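Local atomic coordinates of high-potential iron-sulfur protein (Rhodoferax fermentans, PDB entry 1HLQ), a protein that carries electrons through a high-potential [4Fe-4S] cluster, serving photosynthetic electron transfer between the cytochrome bc1 complex and the membrane-bound tetraheme cytochrome. Residues Ala1-Asp9 with Gln51-Val62. Residues are numbered along the deposited sequence; the frame is centred on the assembly and turned at random.
With SF4 (iron/sulfur cluster), chain G.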
ATOM      1  N   ALA A   1      12.302  15.185  -7.801  1.00 32.00           N
ATOM      2  CA  ALA A   1      12.827  14.245  -6.777  1.00 30.48           C
ATOM      3  C   ALA A   1      12.228  14.520  -5.403  1.00 29.41           C
ATOM      4  O   ALA A   1      12.239  15.643  -4.889  1.00 30.80           O
ATOM      5  CB  ALA A   1      14.338  14.319  -6.680  1.00 30.71           C
ATOM      6  N   ALA A   2      11.820  13.448  -4.754  1.00 26.71           N
ATOM      7  CA  ALA A   2      11.215  13.480  -3.436  1.00 23.16           C
ATOM      8  C   ALA A   2      12.120  12.793  -2.426  1.00 20.64           C
ATOM      9  O   ALA A   2      13.048  12.062  -2.782  1.00 20.95           O
ATOM     10  CB  ALA A   2       9.891  12.721  -3.479  1.00 22.93           C
ATOM     11  N   PRO A   3      11.852  12.989  -1.147  1.00 18.39           N
ATOM     12  CA  PRO A   3      12.581  12.330  -0.096  1.00 17.54           C
ATOM     13  C   PRO A   3      12.536  10.814  -0.290  1.00 16.31           C
ATOM     14  O   PRO A   3      11.502  10.230  -0.612  1.00 16.35           O
ATOM     15  CB  PRO A   3      11.837  12.685   1.187  1.00 17.92           C
ATOM     16  CG  PRO A   3      11.232  14.004   0.840  1.00 19.09           C
ATOM     17  CD  PRO A   3      10.772  13.843  -0.583  1.00 19.69           C
ATOM     18  N   LEU A   4      13.667  10.176   0.000  1.00 15.99           N
ATOM     19  CA  LEU A   4      13.692   8.719  -0.073  1.00 14.93           C
ATOM     20  C   LEU A   4      12.979   8.100   1.113  1.00 14.38           C
ATOM     21  O   LEU A   4      12.982   8.584   2.248  1.00 15.52           O
ATOM     22  CB  LEU A   4      15.143   8.209  -0.066  1.00 14.97           C
ATOM     23  CG  LEU A   4      15.972   8.534  -1.316  1.00 15.65           C
ATOM     24  CD1 LEU A   4      17.430   8.222  -1.030  1.00 16.61           C
ATOM     25  CD2 LEU A   4      15.462   7.795  -2.533  1.00 16.95           C
ATOM     26  N   VAL A   5      12.324   6.966   0.837  1.00 14.09           N
ATOM     27  CA  VAL A   5      11.732   6.172   1.908  1.00 13.83           C
ATOM     28  C   VAL A   5      12.792   5.847   2.947  1.00 14.02           C
ATOM     29  O   VAL A   5      13.937   5.519   2.592  1.00 15.26           O
ATOM     30  CB  VAL A   5      11.161   4.865   1.310  1.00 14.04           C
ATOM     31  CG1 VAL A   5      10.759   3.867   2.383  1.00 14.55           C
ATOM     32  CG2 VAL A   5      10.000   5.164   0.368  1.00 14.24           C
ATOM     33  N   ALA A   6      12.499   5.958   4.227  1.00 13.99           N
ATOM     34  CA  ALA A   6      13.373   5.535   5.314  1.00 14.41           C
ATOM     35  C   ALA A   6      12.977   4.106   5.693  1.00 14.93           C
ATOM     36  O   ALA A   6      11.789   3.791   5.785  1.00 15.63           O
ATOM     37  CB  ALA A   6      13.282   6.444   6.524  1.00 14.83           C
ATOM     38  N   GLU A   7      13.947   3.254   5.985  1.00 15.33           N
ATOM     39  CA  GLU A   7      13.681   1.880   6.377  1.00 15.88           C
ATOM     40  C   GLU A   7      12.919   1.793   7.682  1.00 16.27           C
ATOM     41  O   GLU A   7      12.307   0.760   7.961  1.00 17.21           O
ATOM     42  CB  GLU A   7      14.984   1.071   6.431  1.00 16.20           C
ATOM     43  CG  GLU A   7      15.599   0.898   5.063  1.00 16.90           C
ATOM     44  CD  GLU A   7      16.929   0.181   5.030  1.00 17.05           C
ATOM     45  OE1 GLU A   7      17.525   0.264   3.936  1.00 16.83           O
ATOM     46  OE2 GLU A   7      17.321  -0.397   6.070  1.00 19.13           O
ATOM     47  N   THR A   8      12.948   2.827   8.512  1.00 16.99           N
ATOM     48  CA  THR A   8      12.202   2.887   9.752  1.00 17.44           C
ATOM     49  C   THR A   8      10.795   3.444   9.559  1.00 16.58           C
ATOM     50  O   THR A   8      10.044   3.508  10.535  1.00 18.49           O
ATOM     51  CB  THR A   8      12.970   3.775  10.756  1.00 18.90           C
ATOM     52  OG1 THR A   8      13.290   5.003  10.101  1.00 20.01           O
ATOM     53  CG2 THR A   8      14.206   3.042  11.261  1.00 19.82           C
ATOM     54  N   ASP A   9      10.426   3.905   8.375  1.00 15.58           N
ATOM     55  CA  ASP A   9       9.060   4.376   8.123  1.00 15.71           C
ATOM     56  C   ASP A   9       8.106   3.205   8.350  1.00 15.27           C
ATOM     57  O   ASP A   9       8.416   2.059   8.031  1.00 15.72           O
ATOM     58  CB  ASP A   9       8.872   4.924   6.723  1.00 16.20           C
ATOM     59  CG  ASP A   9       9.551   6.246   6.416  1.00 16.52           C
ATOM     60  OD1 ASP A   9       9.693   6.614   5.227  1.00 16.19           O
ATOM     61  OD2 ASP A   9       9.940   6.935   7.402  1.00 18.29           O
ATOM     62  N   GLN A  51      16.740   6.016  -8.593  1.00 18.03           N
ATOM     63  CA  GLN A  51      15.689   6.196  -7.610  1.00 17.95           C
ATOM     64  C   GLN A  51      14.453   6.704  -8.347  1.00 17.72           C
ATOM     65  O   GLN A  51      14.566   7.232  -9.463  1.00 18.66           O
ATOM     66  CB  GLN A  51      16.099   7.077  -6.449  1.00 19.10           C
ATOM     67  CG  GLN A  51      15.893   8.555  -6.567  1.00 21.30           C
ATOM     68  CD  GLN A  51      16.394   9.287  -7.777  1.00 21.16           C
ATOM     69  OE1 GLN A  51      17.416   9.024  -8.396  1.00 21.83           O
ATOM     70  NE2 GLN A  51      15.615  10.302  -8.153  1.00 22.23           N
ATOM     71  N   GLY A  52      13.291   6.411  -7.793  1.00 17.35           N
ATOM     72  CA  GLY A  52      12.040   6.776  -8.438  1.00 17.26           C
ATOM     73  C   GLY A  52      10.855   6.341  -7.594  1.00 17.29           C
ATOM     74  O   GLY A  52      11.013   5.791  -6.499  1.00 18.29           O
ATOM     75  N   ALA A  53       9.663   6.638  -8.102  1.00 17.64           N
ATOM     76  CA  ALA A  53       8.461   6.373  -7.346  1.00 17.82           C
ATOM     77  C   ALA A  53       7.994   4.918  -7.366  1.00 17.84           C
ATOM     78  O   ALA A  53       8.215   4.170  -8.310  1.00 19.15           O
ATOM     79  CB  ALA A  53       7.309   7.229  -7.891  1.00 18.56           C
ATOM     80  N   CYS A  54       7.273   4.606  -6.300  1.00 17.05           N
ATOM     81  CA  CYS A  54       6.612   3.311  -6.131  1.00 16.40           C
ATOM     82  C   CYS A  54       5.216   3.603  -5.614  1.00 17.74           C
ATOM     83  O   CYS A  54       5.053   4.365  -4.653  1.00 18.23           O
ATOM     84  CB  CYS A  54       7.386   2.425  -5.161  1.00 15.98           C
ATOM     85  SG  CYS A  54       6.427   0.961  -4.694  1.00 15.69           S
ATOM     86  N   PRO A  55       4.175   2.968  -6.140  1.00 18.58           N
ATOM     87  CA  PRO A  55       2.810   3.227  -5.705  1.00 18.88           C
ATOM     88  C   PRO A  55       2.535   2.930  -4.261  1.00 19.21           C
ATOM     89  O   PRO A  55       1.576   3.433  -3.656  1.00 21.34           O
ATOM     90  CB  PRO A  55       1.949   2.399  -6.657  1.00 19.35           C
ATOM     91  CG  PRO A  55       2.868   1.331  -7.143  1.00 19.48           C
ATOM     92  CD  PRO A  55       4.223   2.004  -7.264  1.00 18.93           C
ATOM     93  N   LEU A  56       3.333   2.092  -3.589  1.00 17.95           N
ATOM     94  CA  LEU A  56       3.153   1.727  -2.215  1.00 17.62           C
ATOM     95  C   LEU A  56       3.732   2.759  -1.256  1.00 17.39           C
ATOM     96  O   LEU A  56       3.547   2.569  -0.065  1.00 16.95           O
ATOM     97  CB  LEU A  56       3.784   0.350  -1.916  1.00 17.05           C
ATOM     98  CG  LEU A  56       3.231  -0.750  -2.848  1.00 16.91           C
ATOM     99  CD1 LEU A  56       3.883  -2.089  -2.536  1.00 17.29           C
ATOM    100  CD2 LEU A  56       1.718  -0.854  -2.760  1.00 17.34           C
ATOM    101  N   PHE A  57       4.514   3.703  -1.795  1.00 17.69           N
ATOM    102  CA  PHE A  57       5.202   4.684  -0.953  1.00 17.05           C
ATOM    103  C   PHE A  57       4.931   6.115  -1.389  1.00 18.52           C
ATOM    104  O   PHE A  57       5.683   6.784  -2.089  1.00 19.23           O
ATOM    105  CB  PHE A  57       6.722   4.381  -0.978  1.00 16.50           C
ATOM    106  CG  PHE A  57       7.031   3.076  -0.290  1.00 14.78           C
ATOM    107  CD1 PHE A  57       7.274   1.914  -1.030  1.00 15.63           C
ATOM    108  CD2 PHE A  57       7.044   2.984   1.089  1.00 14.56           C
ATOM    109  CE1 PHE A  57       7.502   0.723  -0.366  1.00 15.12           C
ATOM    110  CE2 PHE A  57       7.295   1.808   1.762  1.00 15.16           C
ATOM    111  CZ  PHE A  57       7.523   0.652   1.005  1.00 15.02           C
ATOM    112  N   ALA A  58       3.794   6.647  -0.941  1.00 18.16           N
ATOM    113  CA  ALA A  58       3.357   7.992  -1.264  1.00 18.66           C
ATOM    114  C   ALA A  58       4.285   9.068  -0.711  1.00 18.80           C
ATOM    115  O   ALA A  58       4.828   8.959   0.374  1.00 18.81           O
ATOM    116  CB  ALA A  58       1.954   8.232  -0.702  1.00 20.17           C
ATOM    117  N   GLY A  59       4.495  10.078  -1.532  1.00 18.88           N
ATOM    118  CA  GLY A  59       5.239  11.278  -1.234  1.00 18.57           C
ATOM    119  C   GLY A  59       6.742  11.161  -1.232  1.00 17.98           C
ATOM    120  O   GLY A  59       7.473  12.102  -0.982  1.00 18.07           O
ATOM    121  N   LYS A  60       7.206   9.954  -1.545  1.00 17.62           N
ATOM    122  CA  LYS A  60       8.619   9.608  -1.468  1.00 17.02           C
ATOM    123  C   LYS A  60       9.085   8.861  -2.707  1.00 16.84           C
ATOM    124  O   LYS A  60       8.375   8.727  -3.693  1.00 19.05           O
ATOM    125  CB  LYS A  60       8.836   8.772  -0.205  1.00 17.03           C
ATOM    126  CG  LYS A  60       8.504   9.447   1.102  1.00 16.97           C
ATOM    127  CD  LYS A  60       9.132   8.908   2.350  1.00 17.26           C
ATOM    128  CE  LYS A  60       8.673   9.644   3.598  1.00 18.22           C
ATOM    129  NZ  LYS A  60       9.485   9.325   4.797  1.00 18.31           N
ATOM    130  N   GLU A  61      10.358   8.479  -2.682  1.00 15.90           N
ATOM    131  CA  GLU A  61      10.956   7.695  -3.749  1.00 16.50           C
ATOM    132  C   GLU A  61      11.700   6.523  -3.104  1.00 15.44           C
ATOM    133  O   GLU A  61      12.111   6.597  -1.948  1.00 15.18           O
ATOM    134  CB  GLU A  61      11.922   8.506  -4.618  1.00 18.96           C
ATOM    135  CG  GLU A  61      11.161   9.456  -5.538  1.00 22.26           C
ATOM    136  CD  GLU A  61      11.979  10.257  -6.506  1.00 24.59           C
ATOM    137  OE1 GLU A  61      11.352  10.875  -7.392  1.00 27.38           O
ATOM    138  OE2 GLU A  61      13.210  10.314  -6.391  1.00 26.52           O
ATOM    139  N   VAL A  62      11.799   5.441  -3.880  1.00 15.40           N
ATOM    140  CA  VAL A  62      12.556   4.273  -3.441  1.00 15.10           C
ATOM    141  C   VAL A  62      13.868   4.214  -4.219  1.00 14.95           C
ATOM    142  O   VAL A  62      13.981   4.843  -5.277  1.00 16.47           O
ATOM    143  CB  VAL A  62      11.770   2.962  -3.634  1.00 14.95           C
ATOM    144  CG1 VAL A  62      10.540   2.950  -2.723  1.00 15.41           C
ATOM    145  CG2 VAL A  62      11.372   2.725  -5.087  1.00 15.63           C
TER
HETATM  146 FE1  SF4 G  76      10.558  -1.615  -4.801  1.00 14.06          FE
HETATM  147 FE2  SF4 G  76       8.547  -3.009  -6.043  1.00 14.50          FE
HETATM  148 FE3  SF4 G  76       8.013  -0.713  -4.721  1.00 14.90          FE
HETATM  149 FE4  SF4 G  76       8.713  -2.935  -3.351  1.00 13.90          FE
HETATM  150  S1  SF4 G  76       6.818  -2.718  -4.647  1.00 14.38           S
HETATM  151  S2  SF4 G  76       9.564  -0.796  -2.970  1.00 13.26           S
HETATM  152  S3  SF4 G  76      10.240  -3.930  -4.757  1.00 12.76           S
HETATM  153  S4  SF4 G  76       9.314  -0.843  -6.586  1.00 14.54           S
HETATM  154  O   HOH W   1      11.855  10.600   3.959  1.00 20.10           O
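V5 lays its CG2 methyl against the base of F57, 3.6 Å from F57 CB, the two side chains crossing at about a right angle. A chi1 of 169° puts CG1 anti to the backbone N and near F57 CD2, and turns CG2 beside that N, where it also meets V62 CG1 at 3.8 Å. F57 and V62 in turn touch cluster sulfur S2, so V5 forms a second shell behind them; Y17 and A12 also pack on it. The backbones join at a single bridge, L4 with E61: E61 N donates to P3 O, and V5 N gives a straighter bond to E61 O (2.8 Å, 164°). K60 stretches out to a salt bridge, NZ to D9 OD1 at 2.8 Å, on the opposite face of the carboxylate from A6 N, and a water links NZ to L4 O. E61 runs extended beside A1 and A2, its OE2 accepting from Q51 NE2 at 3.0 Å; an alanine here would probably leave that amide without its mate and uncover A2. The N-terminal segment thus packs on F57 and G59-V62 of the segment that also supplies C54 to iron FE3, an arrangement of the HiPIP fold, in which largely irregular chain wraps a buried [4Fe-4S] cubane.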